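Local coordinates for cell division control protein 45 cdc45 putative (Entamoeba histolytica, PDB 6CC2) that probably serves eukaryotic DNA replication as the Cdc45 subunit of the CMG helicase, a catalytically inactive relative of the DHH phosphoesterases, and may switch conformation to regulate it, at residues C38-S43 against L384-T389; F46-L51 against K195-M200; V182-L187 against I226-D231; D199-A204 against D231-E236. All coordinates share one frame; numbering follows the deposited sequence.

In the fold
Helix 33-48, which flanks the N-terminal parallel sheet of the DHH-like fold, supplies the first partner of contacts 1 and 2. Contact 2 joins its C-terminal end to the turn leading into helix 199-213, closing a loop of 143 residues. Contact 3 then sets helix 182-192 against helix 219-233, and contact 4, beginning on residues 199-200 where contact 2 ends, brings the start of helix 199-213 to the end of helix 219-233; contact 3 crosses both contact 2 and contact 4 along the chain. Contact 1 closes the longest loop, at the end of helix 374-385, and contacts 2, 3 and 4 all nest inside it. Leu-187, Met-200, Tyr-201 and Phe-229 link contacts 3 and 4 through packing.

Contact 1: C38-S43 against L384-T389; sequences CYKILS and LLSSTT. With EDO (1,2-ethanediol), chain J.
The hydroxyl OG of Ser-386 has two hydrogen-bond partners: it accepts from Lys-40 NZ at 2.8 Å and donates to the backbone carbonyl of Phe-382, in the last turn of helix 374-385. The contact therefore ties helix 33-48, which flanks the parallel sheet of the DHH-like N-terminal part of Cdc45, to the C-terminal end of helix 374-385, far along the chain. The Lys-40 chain bends once, at chi2 (62°), and runs straight from there, which carries the ammonium across to the serine. Nearer the backbone the same lysine is apolar in its contacts: it runs antiparallel alongside Leu-385, with CB and CG on the CD2 methyl of the leucine, CB at 3.7 Å from that methyl. Tyr-203 of helix 199-213 packs against both Lys-40 and Leu-385, so a third helix takes part in the junction. Next to Lys-40 in the sequence, the Tyr-39 ring meets Phe-378 edge-to-face, a further link between the two helices. An ethanediol molecule, probably from the crystallisation liquor, sits at the ring's edge and near its plane, with its O1 2.5 Å from Tyr-39 OH in a hydrogen bond.

Contact 2: F46-L51 against K195-M200; sequences FEKDGL and KVENDM. With EDO (1,2-ethanediol), chain J; EDO (1,2-ethanediol), chain B.
Two salt bridges of opposite sense carry the contact, each with a lysine from one segment and a carboxylate from the other. In the first, Lys-48 NZ reaches the carboxylate of Glu-197, 3.1 Å from OE2 and 3.3 Å from OE1; the bond to OE2 is weak, and the near-equal distances put the ammonium opposite both oxygens. The lysine bends at chi2 and chi3, while the glutamate stays extended beyond CG. In the second, Lys-195 NZ lies 2.7 Å from Asp-49 OD2, a weak bond whose length is doubtful because the place of that oxygen is unsure; Tyr-12 OH also hydrogen-bonds OD2. Between them these pairs join the C-terminal end of helix 33-48 to the turn that leads into helix 199-213. The helix end is closed by a Schellman motif with Gly-50 at positive phi (72°), its two bonds running from Leu-51 N to Phe-46 O (2.9 Å) and from Gly-50 N to Glu-47 O (3.1 Å). Lys-195 also packs on Tyr-12 and Met-45, and Glu-197 on Met-44, so apolar surface lies beside the ion pairs. Arg-16 brings a second positive charge near Lys-195, which the carboxylate of Asp-49 would partly offset.

Contact 3: V182-L187 against I226-D231; sequences VGRVAL and IQYFID
Helices 182-192 and 219-233 run nearly parallel in the helical part of Cdc45, their segment axes 13.1 Å apart at an angle of 25°, and long side chains bridge the gap. Arg-184 lays its guanidinium flat on one face of the Tyr-228 ring, the planes only 10° apart. CZ stands 3.8 Å from the ring centroid, 29° off the normal, so the group is displaced toward the rim; NH2 comes nearest, 3.1 Å from Tyr-228 CG. A single bend at chi2 carries the arginine chain across to the tyrosine. One turn further on, Leu-187 approaches Phe-229 obliquely, its CD2 4.2 Å from CE1, where the helix pair is buried. Leu-187 also rests on Met-200 and Tyr-201, and Phe-229 on Ala-204 and Ala-205, so helix 199-213 fills in between the two. Two near-parallel helices are thus bridged by a partly exposed, offset cation-pi stack and packed in the interior through helix 199-213, which lies between them in the chain.

Contact 4: D199-A204 against D231-E236; sequences DMYWYA and DNLQLE
Tyr-201 meets helix 219-233 from its CB out to its hydroxyl, beginning with CB, which touches Leu-233 CD1 at 3.8 Å. Over one face of the ring stands Leu-233: its CG is 4.3 Å from the ring centroid and only 13° off the normal, a CH-pi contact, while CD2 lies 4.1 Å from the ring atom CD2. The first torsion of Tyr-201 (chi1 -75°) sets its CG anti to the carbonyl carbon and turns the ring to meet the leucine. Further out, CE1 and CZ approach the CB of Asn-232, and OH ends 3.2 Å from that carbon. The contact thus packs the start of helix 199-213 on the C-terminal turn of helix 219-233, which a Schellman motif closes with Gln-234 at positive phi. There Gln-234 NE2 donates to Asp-231 O at 2.8 Å, in the carbonyl plane. Between the two segments the chemistry is therefore apolar: the CB of Asn-232 is what faces the phenol, while its amide is satisfied by the carbonyl of Tyr-228 within its own helix, through ND2, and by Lys-191 of helix 182-192, through OD1.

Contact 1: C38-S43 against L384-T389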
loop_
_atom_site.group_PDB
_atom_site.type_symbol
_atom_site.label_atom_id
_atom_site.label_comp_id
_atom_site.label_asym_id
_atom_site.label_seq_id
_atom_site.Cartn_x
_atom_site.Cartn_y
_atom_site.Cartn_z
ATOM N N CYS A 38 7.411 -7.107 -7.165
ATOM C CA CYS A 38 7.260 -8.262 -8.037
ATOM C C CYS A 38 7.825 -7.968 -9.420
ATOM O O CYS A 38 8.644 -8.732 -9.947
ATOM C CB CYS A 38 5.782 -8.659 -8.092
ATOM S SG CYS A 38 5.417 -10.099 -9.127
ATOM N N TYR A 39 7.439 -6.832 -10.001
ATOM C CA TYR A 39 8.011 -6.419 -11.272
ATOM C C TYR A 39 9.536 -6.396 -11.218
ATOM O O TYR A 39 10.207 -6.861 -12.138
ATOM C CB TYR A 39 7.502 -5.033 -11.660
ATOM C CG TYR A 39 8.031 -4.579 -12.991
ATOM C CD1 TYR A 39 9.251 -3.900 -13.077
ATOM C CD2 TYR A 39 7.367 -4.856 -14.163
ATOM C CE1 TYR A 39 9.766 -3.505 -14.280
ATOM C CE2 TYR A 39 7.874 -4.462 -15.369
ATOM C CZ TYR A 39 9.079 -3.795 -15.430
ATOM O OH TYR A 39 9.604 -3.395 -16.653
ATOM N N LYS A 40 10.100 -5.797 -10.164
ATOM C CA LYS A 40 11.555 -5.670 -10.054
ATOM C C LYS A 40 12.230 -7.035 -10.073
ATOM O O LYS A 40 13.198 -7.257 -10.824
ATOM C CB LYS A 40 11.898 -4.905 -8.756
ATOM C CG LYS A 40 13.384 -4.775 -8.444
ATOM C CD LYS A 40 14.113 -4.013 -9.514
ATOM C CE LYS A 40 15.570 -3.796 -9.155
ATOM N NZ LYS A 40 16.294 -3.032 -10.234
ATOM N N ILE A 41 11.715 -7.972 -9.275
ATOM C CA ILE A 41 12.345 -9.288 -9.172
ATOM C C ILE A 41 12.246 -10.043 -10.494
ATOM O O ILE A 41 13.218 -10.648 -10.962
ATOM C CB ILE A 41 11.710 -10.073 -8.000
ATOM C CG1 ILE A 41 12.108 -9.411 -6.682
ATOM C CG2 ILE A 41 12.159 -11.521 -8.019
ATOM C CD1 ILE A 41 11.480 -10.048 -5.432
ATOM N N LEU A 42 11.057 -10.036 -11.113
ATOM C CA LEU A 42 10.933 -10.616 -12.443
ATOM C C LEU A 42 11.866 -9.926 -13.426
ATOM O O LEU A 42 12.504 -10.580 -14.274
ATOM C CB LEU A 42 9.497 -10.534 -12.935
ATOM C CG LEU A 42 8.482 -11.339 -12.116
ATOM C CD1 LEU A 42 7.069 -10.931 -12.549
ATOM C CD2 LEU A 42 8.687 -12.830 -12.253
ATOM N N SER A 43 11.946 -8.597 -13.362
ATOM C CA SER A 43 12.747 -7.886 -14.349
ATOM C C SER A 43 14.225 -8.207 -14.212
ATOM O O SER A 43 14.954 -8.192 -15.204
ATOM C CB SER A 43 12.507 -6.383 -14.237
ATOM O OG SER A 43 13.101 -5.877 -13.051
ATOM N N LEU A 384 13.412 4.299 -6.971
ATOM C CA LEU A 384 13.781 4.338 -5.552
ATOM C C LEU A 384 14.016 2.928 -5.015
ATOM O O LEU A 384 15.011 2.672 -4.321
ATOM C CB LEU A 384 12.735 5.082 -4.731
ATOM C CG LEU A 384 13.051 5.177 -3.239
ATOM C CD1 LEU A 384 14.458 5.724 -3.010
ATOM C CD2 LEU A 384 12.004 6.040 -2.480
ATOM N N LEU A 385 13.106 2.000 -5.313
ATOM C CA LEU A 385 13.290 0.614 -4.892
ATOM C C LEU A 385 14.654 0.097 -5.320
ATOM O O LEU A 385 15.338 -0.608 -4.557
ATOM C CB LEU A 385 12.176 -0.258 -5.484
ATOM C CG LEU A 385 12.224 -1.739 -5.156
ATOM C CD1 LEU A 385 11.920 -1.981 -3.678
ATOM C CD2 LEU A 385 11.214 -2.460 -6.049
ATOM N N SER A 386 15.085 0.457 -6.530
ATOM C CA SER A 386 16.320 -0.045 -7.088
ATOM C C SER A 386 17.556 0.646 -6.536
ATOM O O SER A 386 18.674 0.249 -6.901
ATOM C CB SER A 386 16.310 0.116 -8.622
ATOM O OG SER A 386 15.238 -0.606 -9.221
ATOM N N SER A 387 17.399 1.647 -5.686
ATOM C CA SER A 387 18.550 2.401 -5.220
ATOM C C SER A 387 19.540 1.509 -4.484
ATOM O O SER A 387 19.154 0.649 -3.681
ATOM C CB SER A 387 18.110 3.540 -4.288
ATOM O OG SER A 387 19.270 4.279 -3.911
ATOM N N THR A 388 20.822 1.742 -4.754
ATOM C CA THR A 388 21.916 1.133 -4.012
ATOM C C THR A 388 22.553 2.104 -3.037
ATOM O O THR A 388 23.563 1.769 -2.431
ATOM C CB THR A 388 22.975 0.592 -4.974
ATOM O OG1 THR A 388 23.516 1.677 -5.722
ATOM C CG2 THR A 388 22.356 -0.437 -5.924
ATOM N N THR A 389 21.961 3.283 -2.847
ATOM C CA THR A 389 22.470 4.293 -1.936
ATOM C C THR A 389 21.342 4.755 -1.009
ATOM O O THR A 389 20.164 4.553 -1.283
ATOM C CB THR A 389 23.056 5.472 -2.707
ATOM O OG1 THR A 389 22.054 6.026 -3.568
ATOM C CG2 THR A 389 24.241 5.016 -3.569
HETATM C C1 EDO J . 13.056 -2.102 -16.124
HETATM O O1 EDO J . 12.023 -2.702 -16.918
HETATM C C2 EDO J . 14.067 -3.170 -15.735
HETATM O O2 EDO J . 14.556 -3.824 -16.916
#

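Contact 2: F46-L51 against K195-M200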
loop_
_atom_site.group_PDB
_atom_site.type_symbol
_atom_site.label_atom_id
_atom_site.label_comp_id
_atom_site.label_asym_id
_atom_site.label_seq_id
_atom_site.Cartn_x
_atom_site.Cartn_y
_atom_site.Cartn_z
ATOM N N PHE A 46 14.635 -11.456 -16.066
ATOM C CA PHE A 46 14.488 -11.198 -17.497
ATOM C C PHE A 46 15.711 -10.499 -18.070
ATOM O O PHE A 46 16.191 -10.871 -19.154
ATOM C CB PHE A 46 13.241 -10.352 -17.753
ATOM C CG PHE A 46 11.947 -11.016 -17.387
ATOM C CD1 PHE A 46 11.877 -12.377 -17.134
ATOM C CD2 PHE A 46 10.785 -10.259 -17.279
ATOM C CE1 PHE A 46 10.678 -12.970 -16.798
ATOM C CE2 PHE A 46 9.588 -10.859 -16.953
ATOM C CZ PHE A 46 9.542 -12.219 -16.733
ATOM N N GLU A 47 16.237 -9.493 -17.367
ATOM C CA GLU A 47 17.438 -8.805 -17.825
ATOM C C GLU A 47 18.596 -9.779 -18.005
ATOM O O GLU A 47 19.284 -9.771 -19.036
ATOM C CB GLU A 47 17.835 -7.709 -16.839
ATOM C CG GLU A 47 16.934 -6.492 -16.819
ATOM C CD GLU A 47 17.273 -5.550 -15.673
ATOM O OE1 GLU A 47 18.435 -5.559 -15.213
ATOM O OE2 GLU A 47 16.374 -4.808 -15.224
ATOM N N LYS A 48 18.826 -10.632 -17.006
ATOM C CA LYS A 48 19.958 -11.553 -17.064
ATOM C C LYS A 48 19.836 -12.518 -18.233
ATOM O O LYS A 48 20.850 -12.957 -18.776
ATOM C CB LYS A 48 20.062 -12.317 -15.740
ATOM C CG LYS A 48 21.464 -12.776 -15.395
ATOM C CD LYS A 48 21.836 -12.384 -13.970
ATOM C CE LYS A 48 22.067 -10.886 -13.849
ATOM N NZ LYS A 48 22.297 -10.471 -12.437
ATOM N N ASP A 49 18.616 -12.830 -18.662
ATOM C CA ASP A 49 18.380 -13.765 -19.752
ATOM C C ASP A 49 18.099 -13.074 -21.089
ATOM O O ASP A 49 17.791 -13.751 -22.076
ATOM C CB ASP A 49 17.221 -14.696 -19.403
ATOM C CG ASP A 49 17.586 -15.715 -18.347
ATOM O OD1 ASP A 49 18.610 -16.415 -18.533
ATOM O OD2 ASP A 49 16.843 -15.813 -17.339
ATOM N N GLY A 50 18.195 -11.749 -21.142
ATOM C CA GLY A 50 18.004 -11.037 -22.387
ATOM C C GLY A 50 16.577 -11.000 -22.876
ATOM O O GLY A 50 16.356 -10.841 -24.085
ATOM N N LEU A 51 15.605 -11.137 -21.983
ATOM C CA LEU A 51 14.197 -11.184 -22.360
ATOM C C LEU A 51 13.636 -9.767 -22.383
ATOM O O LEU A 51 13.615 -9.089 -21.349
ATOM C CB LEU A 51 13.397 -12.055 -21.401
ATOM C CG LEU A 51 13.504 -13.566 -21.566
ATOM C CD1 LEU A 51 14.939 -13.995 -21.638
ATOM C CD2 LEU A 51 12.789 -14.273 -20.441
ATOM N N LYS A 195 17.940 -18.890 -9.835
ATOM C CA LYS A 195 18.242 -17.559 -10.354
ATOM C C LYS A 195 18.217 -16.510 -9.257
ATOM O O LYS A 195 18.154 -15.307 -9.550
ATOM C CB LYS A 195 17.244 -17.182 -11.463
ATOM C CG LYS A 195 17.159 -18.221 -12.588
ATOM C CD LYS A 195 16.050 -17.862 -13.579
ATOM C CE LYS A 195 16.567 -17.030 -14.728
ATOM N NZ LYS A 195 17.429 -17.837 -15.644
ATOM N N VAL A 196 18.225 -16.920 -7.994
ATOM C CA VAL A 196 18.090 -15.956 -6.920
ATOM C C VAL A 196 19.358 -15.121 -6.800
ATOM O O VAL A 196 20.485 -15.639 -6.893
ATOM C CB VAL A 196 17.732 -16.666 -5.602
ATOM C CG1 VAL A 196 18.782 -17.635 -5.180
ATOM C CG2 VAL A 196 17.494 -15.625 -4.503
ATOM N N GLU A 197 19.170 -13.811 -6.673
ATOM C CA GLU A 197 20.203 -12.876 -6.252
ATOM C C GLU A 197 19.827 -12.355 -4.870
ATOM O O GLU A 197 18.660 -12.063 -4.600
ATOM C CB GLU A 197 20.320 -11.718 -7.241
ATOM C CG GLU A 197 20.651 -12.168 -8.657
ATOM C CD GLU A 197 20.470 -11.062 -9.675
ATOM O OE1 GLU A 197 19.650 -11.235 -10.599
ATOM O OE2 GLU A 197 21.148 -10.022 -9.548
ATOM N N ASN A 198 20.803 -12.262 -3.971
ATOM C CA ASN A 198 20.436 -12.041 -2.575
ATOM C C ASN A 198 19.766 -10.677 -2.347
ATOM O O ASN A 198 18.996 -10.550 -1.409
ATOM C CB ASN A 198 21.638 -12.227 -1.674
ATOM C CG ASN A 198 22.010 -13.689 -1.520
ATOM O OD1 ASN A 198 21.487 -14.546 -2.239
ATOM N ND2 ASN A 198 22.919 -13.983 -0.614
ATOM N N ASP A 199 19.983 -9.699 -3.245
ATOM C CA ASP A 199 19.254 -8.433 -3.140
ATOM C C ASP A 199 17.740 -8.637 -3.222
ATOM O O ASP A 199 16.965 -7.799 -2.740
ATOM C CB ASP A 199 19.692 -7.484 -4.257
ATOM C CG ASP A 199 20.831 -6.579 -3.848
ATOM O OD1 ASP A 199 21.049 -6.394 -2.633
ATOM O OD2 ASP A 199 21.498 -6.038 -4.749
HETATM N N MSE A 200 17.292 -9.710 -3.876
HETATM C CA MSE A 200 15.861 -9.974 -3.985
HETATM C C MSE A 200 15.189 -10.089 -2.607
HETATM O O MSE A 200 13.990 -9.839 -2.468
HETATM C CB MSE A 200 15.624 -11.242 -4.778
HETATM C CG MSE A 200 15.993 -11.131 -6.233
HETATM SE SE MSE A 200 15.809 -12.827 -7.128
HETATM C CE MSE A 200 16.163 -12.197 -8.915
HETATM C C1 EDO J . 13.056 -2.102 -16.124
HETATM O O1 EDO J . 12.023 -2.702 -16.918
HETATM C C2 EDO J . 14.067 -3.170 -15.735
HETATM O O2 EDO J . 14.556 -3.824 -16.916
HETATM C C1 EDO B . 23.200 -10.857 3.306
HETATM O O1 EDO B . 22.653 -11.455 4.309
HETATM C C2 EDO B . 23.165 -11.796 2.100
HETATM O O2 EDO B . 23.999 -11.242 1.110
#

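Contact 3: V182-L187 against I226-D231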
loop_
_atom_site.group_PDB
_atom_site.type_symbol
_atom_site.label_atom_id
_atom_site.label_comp_id
_atom_site.label_asym_id
_atom_site.label_seq_id
_atom_site.Cartn_x
_atom_site.Cartn_y
_atom_site.Cartn_z
ATOM N N VAL A 182 3.010 -10.636 -3.602
ATOM C CA VAL A 182 3.336 -10.928 -5.001
ATOM C C VAL A 182 4.848 -10.887 -5.224
ATOM O O VAL A 182 5.399 -11.627 -6.071
ATOM C CB VAL A 182 2.590 -10.000 -5.971
ATOM C CG1 VAL A 182 1.083 -10.278 -5.909
ATOM C CG2 VAL A 182 2.868 -8.501 -5.668
ATOM N N GLY A 183 5.553 -10.037 -4.503
ATOM C CA GLY A 183 7.009 -10.084 -4.532
ATOM C C GLY A 183 7.570 -11.388 -4.017
ATOM O O GLY A 183 8.586 -11.881 -4.525
ATOM N N ARG A 184 6.916 -11.980 -3.019
ATOM C CA ARG A 184 7.354 -13.262 -2.496
ATOM C C ARG A 184 7.221 -14.363 -3.548
ATOM O O ARG A 184 8.072 -15.257 -3.635
ATOM C CB ARG A 184 6.537 -13.604 -1.245
ATOM C CG ARG A 184 6.706 -14.984 -0.748
ATOM C CD ARG A 184 8.101 -15.232 -0.170
ATOM N NE ARG A 184 8.133 -16.496 0.564
ATOM C CZ ARG A 184 7.891 -16.613 1.868
ATOM N NH1 ARG A 184 7.622 -15.542 2.602
ATOM N NH2 ARG A 184 7.933 -17.802 2.441
ATOM N N VAL A 185 6.161 -14.308 -4.361
ATOM C CA VAL A 185 5.996 -15.290 -5.427
ATOM C C VAL A 185 7.113 -15.150 -6.455
ATOM O O VAL A 185 7.652 -16.150 -6.943
ATOM C CB VAL A 185 4.612 -15.152 -6.081
ATOM C CG1 VAL A 185 4.513 -16.079 -7.311
ATOM C CG2 VAL A 185 3.514 -15.481 -5.099
ATOM N N ALA A 186 7.464 -13.911 -6.817
ATOM C CA ALA A 186 8.562 -13.714 -7.765
ATOM C C ALA A 186 9.864 -14.274 -7.201
ATOM O O ALA A 186 10.634 -14.940 -7.923
ATOM C CB ALA A 186 8.714 -12.238 -8.112
ATOM N N LEU A 187 10.114 -14.038 -5.915
ATOM C CA LEU A 187 11.272 -14.618 -5.235
ATOM C C LEU A 187 11.222 -16.135 -5.274
ATOM O O LEU A 187 12.252 -16.798 -5.479
ATOM C CB LEU A 187 11.338 -14.135 -3.785
ATOM C CG LEU A 187 12.433 -14.758 -2.921
ATOM C CD1 LEU A 187 13.842 -14.371 -3.404
ATOM C CD2 LEU A 187 12.221 -14.321 -1.453
ATOM N N ILE A 226 9.400 -12.786 7.592
ATOM C CA ILE A 226 10.764 -12.444 7.969
ATOM C C ILE A 226 11.546 -13.705 8.324
ATOM O O ILE A 226 12.713 -13.861 7.947
ATOM C CB ILE A 226 10.754 -11.430 9.127
ATOM C CG1 ILE A 226 10.011 -10.171 8.700
ATOM C CG2 ILE A 226 12.162 -11.118 9.582
ATOM C CD1 ILE A 226 10.561 -9.529 7.405
ATOM N N GLN A 227 10.923 -14.626 9.069
ATOM C CA GLN A 227 11.614 -15.853 9.447
ATOM C C GLN A 227 12.051 -16.638 8.209
ATOM O O GLN A 227 13.090 -17.307 8.233
ATOM C CB GLN A 227 10.729 -16.723 10.337
ATOM C CG GLN A 227 11.429 -17.942 10.900
ATOM C CD GLN A 227 12.528 -17.577 11.877
ATOM O OE1 GLN A 227 12.336 -16.737 12.758
ATOM N NE2 GLN A 227 13.692 -18.194 11.717
ATOM N N TYR A 228 11.261 -16.593 7.138
ATOM C CA TYR A 228 11.664 -17.246 5.889
ATOM C C TYR A 228 12.940 -16.623 5.344
ATOM O O TYR A 228 13.859 -17.346 4.908
ATOM C CB TYR A 228 10.546 -17.152 4.858
ATOM C CG TYR A 228 10.827 -17.895 3.566
ATOM C CD1 TYR A 228 10.759 -19.280 3.527
ATOM C CD2 TYR A 228 11.125 -17.221 2.400
ATOM C CE1 TYR A 228 11.011 -19.981 2.366
ATOM C CE2 TYR A 228 11.355 -17.921 1.216
ATOM C CZ TYR A 228 11.301 -19.290 1.218
ATOM O OH TYR A 228 11.543 -20.005 0.057
ATOM N N PHE A 229 13.027 -15.285 5.384
ATOM C CA PHE A 229 14.237 -14.612 4.923
ATOM C C PHE A 229 15.414 -14.945 5.831
ATOM O O PHE A 229 16.531 -15.159 5.358
ATOM C CB PHE A 229 14.039 -13.104 4.887
ATOM C CG PHE A 229 12.820 -12.644 4.130
ATOM C CD1 PHE A 229 12.355 -13.338 3.034
ATOM C CD2 PHE A 229 12.166 -11.500 4.517
ATOM C CE1 PHE A 229 11.220 -12.906 2.357
ATOM C CE2 PHE A 229 11.029 -11.042 3.836
ATOM C CZ PHE A 229 10.571 -11.749 2.762
ATOM N N ILE A 230 15.182 -14.967 7.148
ATOM C CA ILE A 230 16.245 -15.310 8.098
ATOM C C ILE A 230 16.784 -16.701 7.821
ATOM O O ILE A 230 18.002 -16.937 7.877
ATOM C CB ILE A 230 15.730 -15.205 9.551
ATOM C CG1 ILE A 230 15.498 -13.734 9.927
ATOM C CG2 ILE A 230 16.698 -15.864 10.500
ATOM C CD1 ILE A 230 14.767 -13.554 11.253
ATOM N N ASP A 231 15.886 -17.658 7.557
ATOM C CA ASP A 231 16.292 -19.025 7.317
ATOM C C ASP A 231 17.123 -19.127 6.041
ATOM O O ASP A 231 18.154 -19.800 6.017
ATOM C CB ASP A 231 15.062 -19.938 7.210
ATOM C CG ASP A 231 14.374 -20.180 8.563
ATOM O OD1 ASP A 231 14.912 -19.772 9.604
ATOM O OD2 ASP A 231 13.278 -20.783 8.573
#

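Contact 4: D199-A204 against D231-E236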
loop_
_atom_site.group_PDB
_atom_site.type_symbol
_atom_site.label_atom_id
_atom_site.label_comp_id
_atom_site.label_asym_id
_atom_site.label_seq_id
_atom_site.Cartn_x
_atom_site.Cartn_y
_atom_site.Cartn_z
ATOM N N ASP A 199 19.983 -9.699 -3.245
ATOM C CA ASP A 199 19.254 -8.433 -3.140
ATOM C C ASP A 199 17.740 -8.637 -3.222
ATOM O O ASP A 199 16.965 -7.799 -2.740
ATOM C CB ASP A 199 19.692 -7.484 -4.257
ATOM C CG ASP A 199 20.831 -6.579 -3.848
ATOM O OD1 ASP A 199 21.049 -6.394 -2.633
ATOM O OD2 ASP A 199 21.498 -6.038 -4.749
HETATM N N MSE A 200 17.292 -9.710 -3.876
HETATM C CA MSE A 200 15.861 -9.974 -3.985
HETATM C C MSE A 200 15.189 -10.089 -2.607
HETATM O O MSE A 200 13.990 -9.839 -2.468
HETATM C CB MSE A 200 15.624 -11.242 -4.778
HETATM C CG MSE A 200 15.993 -11.131 -6.233
HETATM SE SE MSE A 200 15.809 -12.827 -7.128
HETATM C CE MSE A 200 16.163 -12.197 -8.915
ATOM N N TYR A 201 15.946 -10.439 -1.574
ATOM C CA TYR A 201 15.353 -10.521 -0.239
ATOM C C TYR A 201 15.042 -9.139 0.337
ATOM O O TYR A 201 14.044 -8.964 1.055
ATOM C CB TYR A 201 16.274 -11.306 0.697
ATOM C CG TYR A 201 16.215 -12.802 0.423
ATOM C CD1 TYR A 201 15.278 -13.597 1.073
ATOM C CD2 TYR A 201 17.060 -13.405 -0.505
ATOM C CE1 TYR A 201 15.201 -14.960 0.818
ATOM C CE2 TYR A 201 16.995 -14.766 -0.755
ATOM C CZ TYR A 201 16.060 -15.536 -0.084
ATOM O OH TYR A 201 15.983 -16.886 -0.347
ATOM N N TRP A 202 15.898 -8.148 0.074
ATOM C CA TRP A 202 15.579 -6.764 0.426
ATOM C C TRP A 202 14.287 -6.319 -0.239
ATOM O O TRP A 202 13.388 -5.772 0.409
ATOM C CB TRP A 202 16.744 -5.871 0.002
ATOM C CG TRP A 202 16.534 -4.391 0.084
ATOM C CD1 TRP A 202 16.656 -3.494 -0.945
ATOM C CD2 TRP A 202 16.212 -3.626 1.247
ATOM N NE1 TRP A 202 16.473 -2.220 -0.490
ATOM C CE2 TRP A 202 16.173 -2.269 0.854
ATOM C CE3 TRP A 202 15.993 -3.945 2.596
ATOM C CZ2 TRP A 202 15.896 -1.237 1.755
ATOM C CZ3 TRP A 202 15.700 -2.924 3.480
ATOM C CH2 TRP A 202 15.659 -1.585 3.060
ATOM N N TYR A 203 14.172 -6.557 -1.549
ATOM C CA TYR A 203 12.941 -6.179 -2.253
ATOM C C TYR A 203 11.757 -6.947 -1.686
ATOM O O TYR A 203 10.711 -6.371 -1.399
ATOM C CB TYR A 203 13.122 -6.438 -3.749
ATOM C CG TYR A 203 14.310 -5.693 -4.349
ATOM C CD1 TYR A 203 14.690 -4.454 -3.886
ATOM C CD2 TYR A 203 15.045 -6.254 -5.385
ATOM C CE1 TYR A 203 15.782 -3.777 -4.421
ATOM C CE2 TYR A 203 16.140 -5.594 -5.937
ATOM C CZ TYR A 203 16.498 -4.348 -5.444
ATOM O OH TYR A 203 17.565 -3.669 -5.957
ATOM N N ALA A 204 11.913 -8.260 -1.494
ATOM C CA ALA A 204 10.808 -9.038 -0.952
ATOM C C ALA A 204 10.422 -8.556 0.440
ATOM O O ALA A 204 9.227 -8.559 0.804
ATOM C CB ALA A 204 11.179 -10.527 -0.914
ATOM N N ASP A 231 15.886 -17.658 7.557
ATOM C CA ASP A 231 16.292 -19.025 7.317
ATOM C C ASP A 231 17.123 -19.127 6.041
ATOM O O ASP A 231 18.154 -19.800 6.017
ATOM C CB ASP A 231 15.062 -19.938 7.210
ATOM C CG ASP A 231 14.374 -20.180 8.563
ATOM O OD1 ASP A 231 14.912 -19.772 9.604
ATOM O OD2 ASP A 231 13.278 -20.783 8.573
ATOM N N ASN A 232 16.680 -18.463 4.968
ATOM C CA ASN A 232 17.378 -18.638 3.698
ATOM C C ASN A 232 18.695 -17.865 3.637
ATOM O O ASN A 232 19.620 -18.288 2.916
ATOM C CB ASN A 232 16.478 -18.235 2.543
ATOM C CG ASN A 232 15.476 -19.315 2.196
ATOM O OD1 ASN A 232 15.791 -20.261 1.477
ATOM N ND2 ASN A 232 14.265 -19.192 2.733
ATOM N N LEU A 233 18.811 -16.778 4.379
ATOM C CA LEU A 233 20.048 -16.016 4.463
ATOM C C LEU A 233 20.881 -16.375 5.679
ATOM O O LEU A 233 21.969 -15.816 5.850
ATOM C CB LEU A 233 19.755 -14.519 4.479
ATOM C CG LEU A 233 19.145 -13.941 3.192
ATOM C CD1 LEU A 233 18.716 -12.527 3.374
ATOM C CD2 LEU A 233 20.155 -14.042 2.062
ATOM N N GLN A 234 20.416 -17.316 6.504
ATOM C CA GLN A 234 21.123 -17.762 7.701
ATOM C C GLN A 234 21.503 -16.582 8.602
ATOM O O GLN A 234 22.641 -16.449 9.059
ATOM C CB GLN A 234 22.350 -18.596 7.317
ATOM C CG GLN A 234 21.990 -19.965 6.779
ATOM C CD GLN A 234 21.320 -20.844 7.825
ATOM O OE1 GLN A 234 21.948 -21.272 8.777
ATOM N NE2 GLN A 234 20.021 -21.083 7.654
ATOM N N LEU A 235 20.525 -15.743 8.884
ATOM C CA LEU A 235 20.704 -14.598 9.759
ATOM C C LEU A 235 20.275 -14.948 11.186
ATOM O O LEU A 235 19.699 -16.005 11.455
ATOM C CB LEU A 235 19.914 -13.401 9.254
ATOM C CG LEU A 235 20.259 -12.908 7.839
ATOM C CD1 LEU A 235 19.296 -11.835 7.402
ATOM C CD2 LEU A 235 21.694 -12.417 7.798
ATOM N N GLU A 236 20.620 -14.062 12.107
ATOM C CA GLU A 236 20.141 -14.103 13.482
ATOM C C GLU A 236 19.362 -12.823 13.764
ATOM O O GLU A 236 19.690 -11.754 13.238
ATOM C CB GLU A 236 21.294 -14.240 14.473
ATOM C CG GLU A 236 22.048 -15.558 14.373
ATOM C CD GLU A 236 23.202 -15.644 15.353
ATOM O OE1 GLU A 236 23.560 -14.600 15.943
ATOM O OE2 GLU A 236 23.750 -16.753 15.535
#